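Local coordinates for glycosyl hydrolases family 2, sugar binding domain protein (Bacteroides uniformis str. 3978 T3 ii, PDB 6D1P), which probably hydrolyses O-glycosidic bonds as a beta-glucuronidase of glycoside hydrolase family 2, at residues V652-N657 and L676-P681; P621-Y626 and I689-Y694; Y626-P631 and D702-E707. All blocks are in the same frame, centred on the assembly; numbering follows the deposited sequence.

Contact 1. Residues V652-N657 and L676-P681; sequences VELFVN and LRWNVP
This is a sheet-on-sheet contact in the core of a small beta sandwich, the DUF4982 domain of the E-set clan. Strand 652-656 belongs to the five-stranded mixed sheet and strand 677-680 is an outer strand of the three-stranded antiparallel one. Their axes approach to 8.6 Å, too far for backbone pairing, and their N-to-C directions differ by 19°, so the strands run almost parallel on facing sheets. Val-652, Leu-654 and Val-656 therefore stand opposite Leu-676, Trp-678 and Val-680, and 348 Å² is buried, almost all of it apolar. The indole of Trp-678 is the central piece. With its CG anti to the carbonyl carbon, the ring tilts toward the Val-652 end and offers a face to Leu-654, whose CB sits 3.6 Å from the centroid of the six-membered ring, 13° off its normal: a CH-pi contact. The two side chains slide past each other in opposite directions, so that Leu-654 CD2 reaches back to Trp-678 CG at 3.6 Å. Beyond these segments, Lys-664 adds a cation-pi contact to the same indole, and Trp-678 NE1 makes a weak hydrogen bond to Gly-662 O. At one end of the row Val-652 CG2 meets Leu-676 CD1 at 3.8 Å, crossing it at about a right angle. At the other the valines reach toward each other tip to tip, tightly, with Val-656 CG2 3.4 Å from Val-680 CG1.

Contact 2. Residues P621-Y626 and I689-Y694; sequences PMLHIY and ITATGY
Strand 623-625, at the margin of the three-stranded sheet of a beta sandwich, lies over strand 689-694 of the facing five-stranded sheet. The axes pass 7.8 Å apart and run at 158°, roughly antiparallel, and the contact buries 252 Å². Two sorts of van der Waals contact hold it. The first is between side chains. Ile-625 has CG1 anti to the carbonyl carbon, and the arm continues extended (chi2 163°), which carries CD1 to 3.7 Å from Ala-691 CB. The other branch of Ile-625, CG2, crosses Ile-689 obliquely, CG2 to CG2 at 4.2 Å. An alanine here would remove CG1, CG2 and CD1 and would probably leave Ala-691 CB and Ile-689 CG2 less well packed from this side. The second sort sets a methyl against backbone. At Gly-693, Leu-623 packs on the bare backbone; a CB there would point toward Leu-623 and come into contact with its CD1. Around the pair, Val-645 and Ser-647 of strand 641-647 and Val-652 of strand 651-656 also touch Leu-623, while Ile-643 and Ile-704 flank Ile-625, so both residues sit between the two sheets. The closest approach belongs to one methyl group: Leu-623 CD2 is 3.4 Å from Gly-693 N and likewise 3.4 Å from Ala-691 O.

Contact 3. Residues Y626-P631 and D702-E707; sequences YGHSWP and DEIQQE
The loop 626-631 is fastened along strand 702-707 by side-chain and backbone bonds, and Gln-706 sends its amide into it. Its CB lies 3.8 Å from Pro-631 O. Its CG, anti to the carbonyl carbon, comes to 3.2 Å from Trp-630 O, and from there the chain runs extended toward the two end carbonyls of the type I turn Gly-627 to Trp-630. At the tip NE2 has three acceptors for its two N-H groups: Trp-630 O at 3.0 Å and Gly-627 O at 3.4 Å, both weak bonds and probably shared, and a water that itself donates to Tyr-626 O. The other amide atom, OE1, accepts from Arg-633 NH1, so both ends of the buried amide are engaged and its flip is fixed. Gly-627 is needed here: a CB would clash with that NE2, and the backbone angles alone call for glycine. At the start of the 702-707 segment His-628 meets Asp-702 tip to tip. Its NE2 donates to the syn lone pair of Asp-702 OD2 at 2.7 Å and 168°, with ring and carboxylate only 8° from coplanar; the carboxylate, whose OD2 also accepts from Ile-625 N, could favour a protonated imidazole. Ile-704 CG2 lies over one face of this ring in a CH-pi contact, 3.4 Å from its centroid. Glu-707 N donates a backbone hydrogen bond to Pro-631 O at 2.8 Å. The loop thus joins strands 623-625 and 632-634 and is wedged between strand 698-709 and helix 550-564, against which Tyr-626, Ser-629 and Trp-630 pack.

Overall arrangement
All three contacts lie in one beta-sandwich region, on the same side of the chain's centre. Centres of contacts 1 and 2 are about 10 Å apart, 2 and 3 about 12 Å, 1 and 3 about 13 Å. Strands 651-656, 685-695 and 698-709 are successive neighbours in the five-stranded sheet, so each contact uses one of them. Backbone bonds such as Glu-653 to Thr-692 tie contact 1 to contact 2, and Ile-689 to Ile-704 ties 2 to 3; Tyr-626 is shared by the last two. Along the chain contact 1 is nested within both other loops, whereas 2 and 3 cross, so that the chain leaving helix 609-617 supplies the sandwich's first strand, and its facing strands come later.

Contact 1. Residues V652-N657 and L676-P681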
loop_
_atom_site.group_PDB
_atom_site.type_symbol
_atom_site.label_atom_id
_atom_site.label_comp_id
_atom_site.label_asym_id
_atom_site.label_seq_id
_atom_site.Cartn_x
_atom_site.Cartn_y
_atom_site.Cartn_z
ATOM N N VAL A 652 -46.087 29.937 -9.826
ATOM C CA VAL A 652 -45.769 28.635 -10.384
ATOM C C VAL A 652 -47.068 27.876 -10.508
ATOM O O VAL A 652 -47.854 27.827 -9.555
ATOM C CB VAL A 652 -44.776 27.845 -9.503
ATOM C CG1 VAL A 652 -44.678 26.405 -9.981
ATOM C CG2 VAL A 652 -43.421 28.529 -9.505
ATOM N N GLU A 653 -47.298 27.283 -11.669
ATOM C CA GLU A 653 -48.448 26.421 -11.871
ATOM C C GLU A 653 -47.987 24.979 -12.047
ATOM O O GLU A 653 -47.040 24.704 -12.799
ATOM C CB GLU A 653 -49.277 26.876 -13.072
ATOM C CG GLU A 653 -50.493 25.994 -13.300
ATOM C CD GLU A 653 -51.554 26.632 -14.188
ATOM O OE1 GLU A 653 -52.703 26.141 -14.108
ATOM O OE2 GLU A 653 -51.237 27.600 -14.935
ATOM N N LEU A 654 -48.667 24.071 -11.354
ATOM C CA LEU A 654 -48.386 22.652 -11.411
ATOM C C LEU A 654 -49.422 21.969 -12.289
ATOM O O LEU A 654 -50.608 22.313 -12.249
ATOM C CB LEU A 654 -48.408 22.038 -10.009
ATOM C CG LEU A 654 -47.859 20.617 -9.943
ATOM C CD1 LEU A 654 -46.348 20.638 -10.140
ATOM C CD2 LEU A 654 -48.251 19.930 -8.642
ATOM N N PHE A 655 -48.968 21.005 -13.082
ATOM C CA PHE A 655 -49.862 20.172 -13.871
ATOM C C PHE A 655 -49.542 18.722 -13.565
ATOM O O PHE A 655 -48.367 18.333 -13.553
ATOM C CB PHE A 655 -49.717 20.419 -15.377
ATOM C CG PHE A 655 -49.808 21.862 -15.787
ATOM C CD1 PHE A 655 -51.011 22.398 -16.230
ATOM C CD2 PHE A 655 -48.679 22.665 -15.795
ATOM C CE1 PHE A 655 -51.088 23.728 -16.635
ATOM C CE2 PHE A 655 -48.750 23.999 -16.189
ATOM C CZ PHE A 655 -49.958 24.527 -16.612
ATOM N N VAL A 656 -50.580 17.929 -13.328
ATOM C CA VAL A 656 -50.451 16.499 -13.101
ATOM C C VAL A 656 -51.284 15.776 -14.156
ATOM O O VAL A 656 -52.507 15.976 -14.237
ATOM C CB VAL A 656 -50.884 16.116 -11.682
ATOM C CG1 VAL A 656 -50.705 14.616 -11.458
ATOM C CG2 VAL A 656 -50.074 16.918 -10.687
ATOM N N ASN A 657 -50.617 14.953 -14.976
ATOM C CA ASN A 657 -51.277 14.173 -16.031
ATOM C C ASN A 657 -52.142 15.062 -16.929
ATOM O O ASN A 657 -53.266 14.713 -17.293
ATOM C CB ASN A 657 -52.094 13.027 -15.422
ATOM C CG ASN A 657 -51.217 11.928 -14.839
ATOM O OD1 ASN A 657 -50.081 11.731 -15.279
ATOM N ND2 ASN A 657 -51.743 11.197 -13.858
ATOM N N LEU A 676 -45.098 26.893 -2.707
ATOM C CA LEU A 676 -45.219 26.172 -3.976
ATOM C C LEU A 676 -45.285 24.666 -3.702
ATOM O O LEU A 676 -44.343 23.902 -3.927
ATOM C CB LEU A 676 -44.068 26.536 -4.903
ATOM C CG LEU A 676 -43.808 28.044 -4.925
ATOM C CD1 LEU A 676 -42.608 28.443 -5.793
ATOM C CD2 LEU A 676 -45.085 28.837 -5.340
ATOM N N ARG A 677 -46.437 24.238 -3.199
ATOM C CA ARG A 677 -46.676 22.835 -2.905
ATOM C C ARG A 677 -48.135 22.522 -3.187
ATOM O O ARG A 677 -49.009 23.369 -2.978
ATOM C CB ARG A 677 -46.337 22.486 -1.450
ATOM C CG ARG A 677 -47.111 23.309 -0.403
ATOM C CD ARG A 677 -46.784 22.854 1.016
ATOM N NE ARG A 677 -47.652 23.499 1.988
ATOM C CZ ARG A 677 -47.432 24.715 2.493
ATOM N NH1 ARG A 677 -46.367 25.419 2.118
ATOM N NH2 ARG A 677 -48.285 25.238 3.369
ATOM N N TRP A 678 -48.375 21.311 -3.685
ATOM C CA TRP A 678 -49.690 20.775 -4.012
ATOM C C TRP A 678 -49.820 19.364 -3.457
ATOM O O TRP A 678 -48.844 18.611 -3.393
ATOM C CB TRP A 678 -49.927 20.701 -5.527
ATOM C CG TRP A 678 -49.957 22.015 -6.205
ATOM C CD1 TRP A 678 -51.064 22.673 -6.659
ATOM C CD2 TRP A 678 -48.835 22.851 -6.517
ATOM N NE1 TRP A 678 -50.700 23.866 -7.241
ATOM C CE2 TRP A 678 -49.340 24.003 -7.161
ATOM C CE3 TRP A 678 -47.458 22.742 -6.311
ATOM C CZ2 TRP A 678 -48.517 25.026 -7.609
ATOM C CZ3 TRP A 678 -46.639 23.778 -6.743
ATOM C CH2 TRP A 678 -47.171 24.898 -7.390
ATOM N N ASN A 679 -51.027 19.007 -3.051
ATOM C CA ASN A 679 -51.377 17.613 -2.832
ATOM C C ASN A 679 -52.179 17.141 -4.032
ATOM O O ASN A 679 -52.974 17.896 -4.593
ATOM C CB ASN A 679 -52.163 17.423 -1.539
ATOM C CG ASN A 679 -51.293 17.596 -0.310
ATOM O OD1 ASN A 679 -50.224 18.207 -0.378
ATOM N ND2 ASN A 679 -51.741 17.061 0.816
ATOM N N VAL A 680 -51.929 15.913 -4.462
ATOM C CA VAL A 680 -52.380 15.496 -5.785
ATOM C C VAL A 680 -52.706 14.008 -5.761
ATOM O O VAL A 680 -52.054 13.245 -5.036
ATOM C CB VAL A 680 -51.314 15.814 -6.851
ATOM C CG1 VAL A 680 -51.737 15.300 -8.192
ATOM C CG2 VAL A 680 -51.019 17.321 -6.945
ATOM N N PRO A 681 -53.712 13.549 -6.504
ATOM C CA PRO A 681 -53.844 12.109 -6.725
ATOM C C PRO A 681 -52.804 11.647 -7.731
ATOM O O PRO A 681 -52.476 12.353 -8.691
ATOM C CB PRO A 681 -55.263 11.967 -7.290
ATOM C CG PRO A 681 -55.475 13.253 -8.025
ATOM C CD PRO A 681 -54.823 14.297 -7.128
#

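Contact 2. Residues P621-Y626 and I689-Y694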
loop_
_atom_site.group_PDB
_atom_site.type_symbol
_atom_site.label_atom_id
_atom_site.label_comp_id
_atom_site.label_asym_id
_atom_site.label_seq_id
_atom_site.Cartn_x
_atom_site.Cartn_y
_atom_site.Cartn_z
ATOM N N PRO A 621 -33.973 33.409 -12.705
ATOM C CA PRO A 621 -35.202 32.617 -12.619
ATOM C C PRO A 621 -34.942 31.135 -12.858
ATOM O O PRO A 621 -34.209 30.750 -13.770
ATOM C CB PRO A 621 -36.085 33.228 -13.710
ATOM C CG PRO A 621 -35.611 34.643 -13.804
ATOM C CD PRO A 621 -34.131 34.598 -13.558
ATOM N N MET A 622 -35.535 30.308 -12.000
ATOM C CA MET A 622 -35.392 28.867 -12.074
ATOM C C MET A 622 -36.642 28.248 -11.478
ATOM O O MET A 622 -37.431 28.911 -10.797
ATOM C CB MET A 622 -34.128 28.362 -11.349
ATOM C CG MET A 622 -33.999 28.815 -9.876
ATOM S SD MET A 622 -35.066 27.901 -8.735
ATOM C CE MET A 622 -34.290 26.291 -8.716
ATOM N N LEU A 623 -36.793 26.959 -11.739
ATOM C CA LEU A 623 -37.949 26.171 -11.351
ATOM C C LEU A 623 -37.476 24.724 -11.283
ATOM O O LEU A 623 -36.878 24.234 -12.246
ATOM C CB LEU A 623 -39.073 26.339 -12.381
ATOM C CG LEU A 623 -40.379 25.566 -12.246
ATOM C CD1 LEU A 623 -41.177 26.079 -11.066
ATOM C CD2 LEU A 623 -41.195 25.701 -13.532
ATOM N N HIS A 624 -37.706 24.051 -10.152
ATOM C CA HIS A 624 -37.274 22.664 -9.979
ATOM C C HIS A 624 -38.334 21.921 -9.194
ATOM O O HIS A 624 -38.523 22.180 -8.003
ATOM C CB HIS A 624 -35.921 22.556 -9.260
ATOM C CG HIS A 624 -35.445 21.136 -9.062
ATOM N ND1 HIS A 624 -34.562 20.512 -9.924
ATOM C CD2 HIS A 624 -35.742 20.221 -8.109
ATOM C CE1 HIS A 624 -34.329 19.281 -9.504
ATOM N NE2 HIS A 624 -35.036 19.077 -8.406
ATOM N N ILE A 625 -39.008 20.990 -9.855
ATOM C CA ILE A 625 -39.892 20.077 -9.154
ATOM C C ILE A 625 -39.044 19.102 -8.361
ATOM O O ILE A 625 -38.134 18.464 -8.904
ATOM C CB ILE A 625 -40.786 19.331 -10.150
ATOM C CG1 ILE A 625 -41.554 20.332 -11.030
ATOM C CG2 ILE A 625 -41.696 18.367 -9.408
ATOM C CD1 ILE A 625 -42.129 19.711 -12.301
ATOM N N TYR A 626 -39.333 18.976 -7.074
ATOM C CA TYR A 626 -38.598 18.024 -6.266
ATOM C C TYR A 626 -39.023 16.608 -6.642
ATOM O O TYR A 626 -40.199 16.251 -6.523
ATOM C CB TYR A 626 -38.809 18.300 -4.775
ATOM C CG TYR A 626 -38.324 17.176 -3.899
ATOM C CD1 TYR A 626 -37.063 16.602 -4.094
ATOM C CD2 TYR A 626 -39.129 16.658 -2.893
ATOM C CE1 TYR A 626 -36.629 15.550 -3.299
ATOM C CE2 TYR A 626 -38.699 15.619 -2.093
ATOM C CZ TYR A 626 -37.449 15.074 -2.300
ATOM O OH TYR A 626 -37.031 14.030 -1.506
ATOM N N ILE A 689 -45.762 14.863 -14.276
ATOM C CA ILE A 689 -45.918 16.028 -13.416
ATOM C C ILE A 689 -45.111 17.142 -14.047
ATOM O O ILE A 689 -43.906 16.990 -14.267
ATOM C CB ILE A 689 -45.450 15.762 -11.977
ATOM C CG1 ILE A 689 -46.461 14.881 -11.247
ATOM C CG2 ILE A 689 -45.245 17.073 -11.223
ATOM C CD1 ILE A 689 -45.836 13.822 -10.371
ATOM N N THR A 690 -45.772 18.240 -14.376
ATOM C CA THR A 690 -45.080 19.369 -14.966
ATOM C C THR A 690 -45.385 20.619 -14.166
ATOM O O THR A 690 -46.373 20.691 -13.433
ATOM C CB THR A 690 -45.486 19.585 -16.423
ATOM O OG1 THR A 690 -46.870 19.949 -16.465
ATOM C CG2 THR A 690 -45.259 18.318 -17.230
ATOM N N ALA A 691 -44.534 21.617 -14.357
ATOM C CA ALA A 691 -44.657 22.894 -13.684
ATOM C C ALA A 691 -44.262 24.002 -14.638
ATOM O O ALA A 691 -43.341 23.849 -15.448
ATOM C CB ALA A 691 -43.775 22.972 -12.423
ATOM N N THR A 692 -44.962 25.124 -14.520
ATOM C CA THR A 692 -44.586 26.338 -15.218
ATOM C C THR A 692 -44.528 27.482 -14.215
ATOM O O THR A 692 -45.461 27.692 -13.432
ATOM C CB THR A 692 -45.561 26.646 -16.361
ATOM O OG1 THR A 692 -45.530 25.568 -17.305
ATOM C CG2 THR A 692 -45.164 27.934 -17.061
ATOM N N GLY A 693 -43.412 28.183 -14.214
ATOM C CA GLY A 693 -43.221 29.336 -13.368
ATOM C C GLY A 693 -43.230 30.560 -14.253
ATOM O O GLY A 693 -42.793 30.513 -15.409
ATOM N N TYR A 694 -43.741 31.652 -13.709
ATOM C CA TYR A 694 -43.862 32.892 -14.448
ATOM C C TYR A 694 -43.023 33.936 -13.738
ATOM O O TYR A 694 -43.163 34.126 -12.525
ATOM C CB TYR A 694 -45.328 33.321 -14.541
ATOM C CG TYR A 694 -46.248 32.207 -15.007
ATOM C CD1 TYR A 694 -46.523 32.025 -16.368
ATOM C CD2 TYR A 694 -46.839 31.331 -14.089
ATOM C CE1 TYR A 694 -47.370 31.007 -16.805
ATOM C CE2 TYR A 694 -47.686 30.312 -14.515
ATOM C CZ TYR A 694 -47.952 30.153 -15.877
ATOM O OH TYR A 694 -48.797 29.138 -16.304
#

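Contact 3. Residues Y626-P631 and D702-E707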
loop_
_atom_site.group_PDB
_atom_site.type_symbol
_atom_site.label_atom_id
_atom_site.label_comp_id
_atom_site.label_asym_id
_atom_site.label_seq_id
_atom_site.Cartn_x
_atom_site.Cartn_y
_atom_site.Cartn_z
ATOM N N TYR A 626 -39.333 18.976 -7.074
ATOM C CA TYR A 626 -38.598 18.024 -6.266
ATOM C C TYR A 626 -39.023 16.608 -6.642
ATOM O O TYR A 626 -40.199 16.251 -6.523
ATOM C CB TYR A 626 -38.809 18.300 -4.775
ATOM C CG TYR A 626 -38.324 17.176 -3.899
ATOM C CD1 TYR A 626 -37.063 16.602 -4.094
ATOM C CD2 TYR A 626 -39.129 16.658 -2.893
ATOM C CE1 TYR A 626 -36.629 15.550 -3.299
ATOM C CE2 TYR A 626 -38.699 15.619 -2.093
ATOM C CZ TYR A 626 -37.449 15.074 -2.300
ATOM O OH TYR A 626 -37.031 14.030 -1.506
ATOM N N GLY A 627 -38.058 15.801 -7.089
ATOM C CA GLY A 627 -38.317 14.407 -7.380
ATOM C C GLY A 627 -37.726 13.909 -8.687
ATOM O O GLY A 627 -38.064 12.811 -9.118
ATOM N N HIS A 628 -36.853 14.690 -9.326
ATOM C CA HIS A 628 -36.171 14.212 -10.526
ATOM C C HIS A 628 -35.451 12.887 -10.275
ATOM O O HIS A 628 -35.388 12.026 -11.163
ATOM C CB HIS A 628 -35.163 15.251 -11.007
ATOM C CG HIS A 628 -35.768 16.406 -11.731
ATOM N ND1 HIS A 628 -35.647 16.571 -13.093
ATOM C CD2 HIS A 628 -36.468 17.475 -11.282
ATOM C CE1 HIS A 628 -36.257 17.682 -13.456
ATOM N NE2 HIS A 628 -36.763 18.251 -12.376
ATOM N N SER A 629 -34.876 12.717 -9.079
ATOM C CA SER A 629 -34.172 11.495 -8.719
ATOM C C SER A 629 -35.021 10.574 -7.849
ATOM O O SER A 629 -34.479 9.699 -7.166
ATOM C CB SER A 629 -32.844 11.825 -8.025
ATOM O OG SER A 629 -33.031 12.321 -6.700
ATOM N N TRP A 630 -36.343 10.736 -7.876
ATOM C CA TRP A 630 -37.261 9.929 -7.071
ATOM C C TRP A 630 -38.174 9.170 -8.030
ATOM O O TRP A 630 -39.225 9.688 -8.442
ATOM C CB TRP A 630 -38.035 10.824 -6.102
ATOM C CG TRP A 630 -38.845 10.112 -5.063
ATOM C CD1 TRP A 630 -39.181 8.786 -5.036
ATOM C CD2 TRP A 630 -39.436 10.700 -3.890
ATOM N NE1 TRP A 630 -39.940 8.511 -3.918
ATOM C CE2 TRP A 630 -40.106 9.668 -3.198
ATOM C CE3 TRP A 630 -39.456 11.998 -3.357
ATOM C CZ2 TRP A 630 -40.794 9.896 -2.006
ATOM C CZ3 TRP A 630 -40.124 12.215 -2.164
ATOM C CH2 TRP A 630 -40.791 11.174 -1.507
ATOM N N PRO A 631 -37.804 7.930 -8.423
ATOM C CA PRO A 631 -38.506 7.266 -9.532
ATOM C C PRO A 631 -39.824 6.619 -9.130
ATOM O O PRO A 631 -40.737 6.492 -9.958
ATOM C CB PRO A 631 -37.499 6.202 -10.003
ATOM C CG PRO A 631 -36.341 6.205 -8.946
ATOM C CD PRO A 631 -36.774 7.062 -7.815
ATOM N N ASP A 702 -40.570 22.804 -16.155
ATOM C CA ASP A 702 -39.871 21.628 -15.669
ATOM C C ASP A 702 -40.860 20.475 -15.699
ATOM O O ASP A 702 -42.077 20.685 -15.726
ATOM C CB ASP A 702 -39.298 21.851 -14.255
ATOM C CG ASP A 702 -38.427 20.687 -13.765
ATOM O OD1 ASP A 702 -37.763 20.022 -14.590
ATOM O OD2 ASP A 702 -38.411 20.442 -12.534
ATOM N N GLU A 703 -40.325 19.252 -15.702
ATOM C CA GLU A 703 -41.144 18.050 -15.798
ATOM C C GLU A 703 -40.401 16.872 -15.177
ATOM O O GLU A 703 -39.206 16.688 -15.404
ATOM C CB GLU A 703 -41.508 17.714 -17.263
ATOM C CG GLU A 703 -42.039 16.274 -17.456
ATOM C CD GLU A 703 -41.955 15.752 -18.907
ATOM O OE1 GLU A 703 -42.207 16.539 -19.852
ATOM O OE2 GLU A 703 -41.636 14.547 -19.092
ATOM N N ILE A 704 -41.123 16.070 -14.401
ATOM C CA ILE A 704 -40.633 14.780 -13.955
ATOM C C ILE A 704 -41.734 13.757 -14.184
ATOM O O ILE A 704 -42.914 14.094 -14.300
ATOM C CB ILE A 704 -40.210 14.775 -12.469
ATOM C CG1 ILE A 704 -41.440 14.864 -11.557
ATOM C CG2 ILE A 704 -39.230 15.910 -12.176
ATOM C CD1 ILE A 704 -41.111 14.750 -10.082
ATOM N N GLN A 705 -41.333 12.492 -14.251
ATOM C CA GLN A 705 -42.264 11.378 -14.240
ATOM C C GLN A 705 -41.922 10.491 -13.059
ATOM O O GLN A 705 -40.748 10.355 -12.709
ATOM C CB GLN A 705 -42.195 10.585 -15.548
ATOM C CG GLN A 705 -42.435 11.435 -16.791
ATOM C CD GLN A 705 -42.519 10.593 -18.052
ATOM O OE1 GLN A 705 -42.836 9.402 -17.998
ATOM N NE2 GLN A 705 -42.229 11.210 -19.199
ATOM N N GLN A 706 -42.940 9.905 -12.433
ATOM C CA GLN A 706 -42.721 9.012 -11.304
ATOM C C GLN A 706 -43.762 7.906 -11.329
ATOM O O GLN A 706 -44.933 8.157 -11.607
ATOM C CB GLN A 706 -42.803 9.739 -9.946
ATOM C CG GLN A 706 -41.875 10.923 -9.764
ATOM C CD GLN A 706 -42.134 11.677 -8.460
ATOM O OE1 GLN A 706 -43.288 11.965 -8.114
ATOM N NE2 GLN A 706 -41.057 11.977 -7.715
ATOM N N GLU A 707 -43.336 6.687 -11.027
ATOM C CA GLU A 707 -44.289 5.619 -10.793
ATOM C C GLU A 707 -44.920 5.784 -9.420
ATOM O O GLU A 707 -44.302 6.285 -8.480
ATOM C CB GLU A 707 -43.610 4.254 -10.883
ATOM C CG GLU A 707 -42.936 3.974 -12.220
ATOM C CD GLU A 707 -43.897 3.414 -13.248
ATOM O OE1 GLU A 707 -44.951 2.863 -12.843
ATOM O OE2 GLU A 707 -43.598 3.530 -14.461
HETATM O O HOH W 1 -41.610 14.102 -5.697
HETATM O O HOH W 2 -38.542 11.306 -11.255
#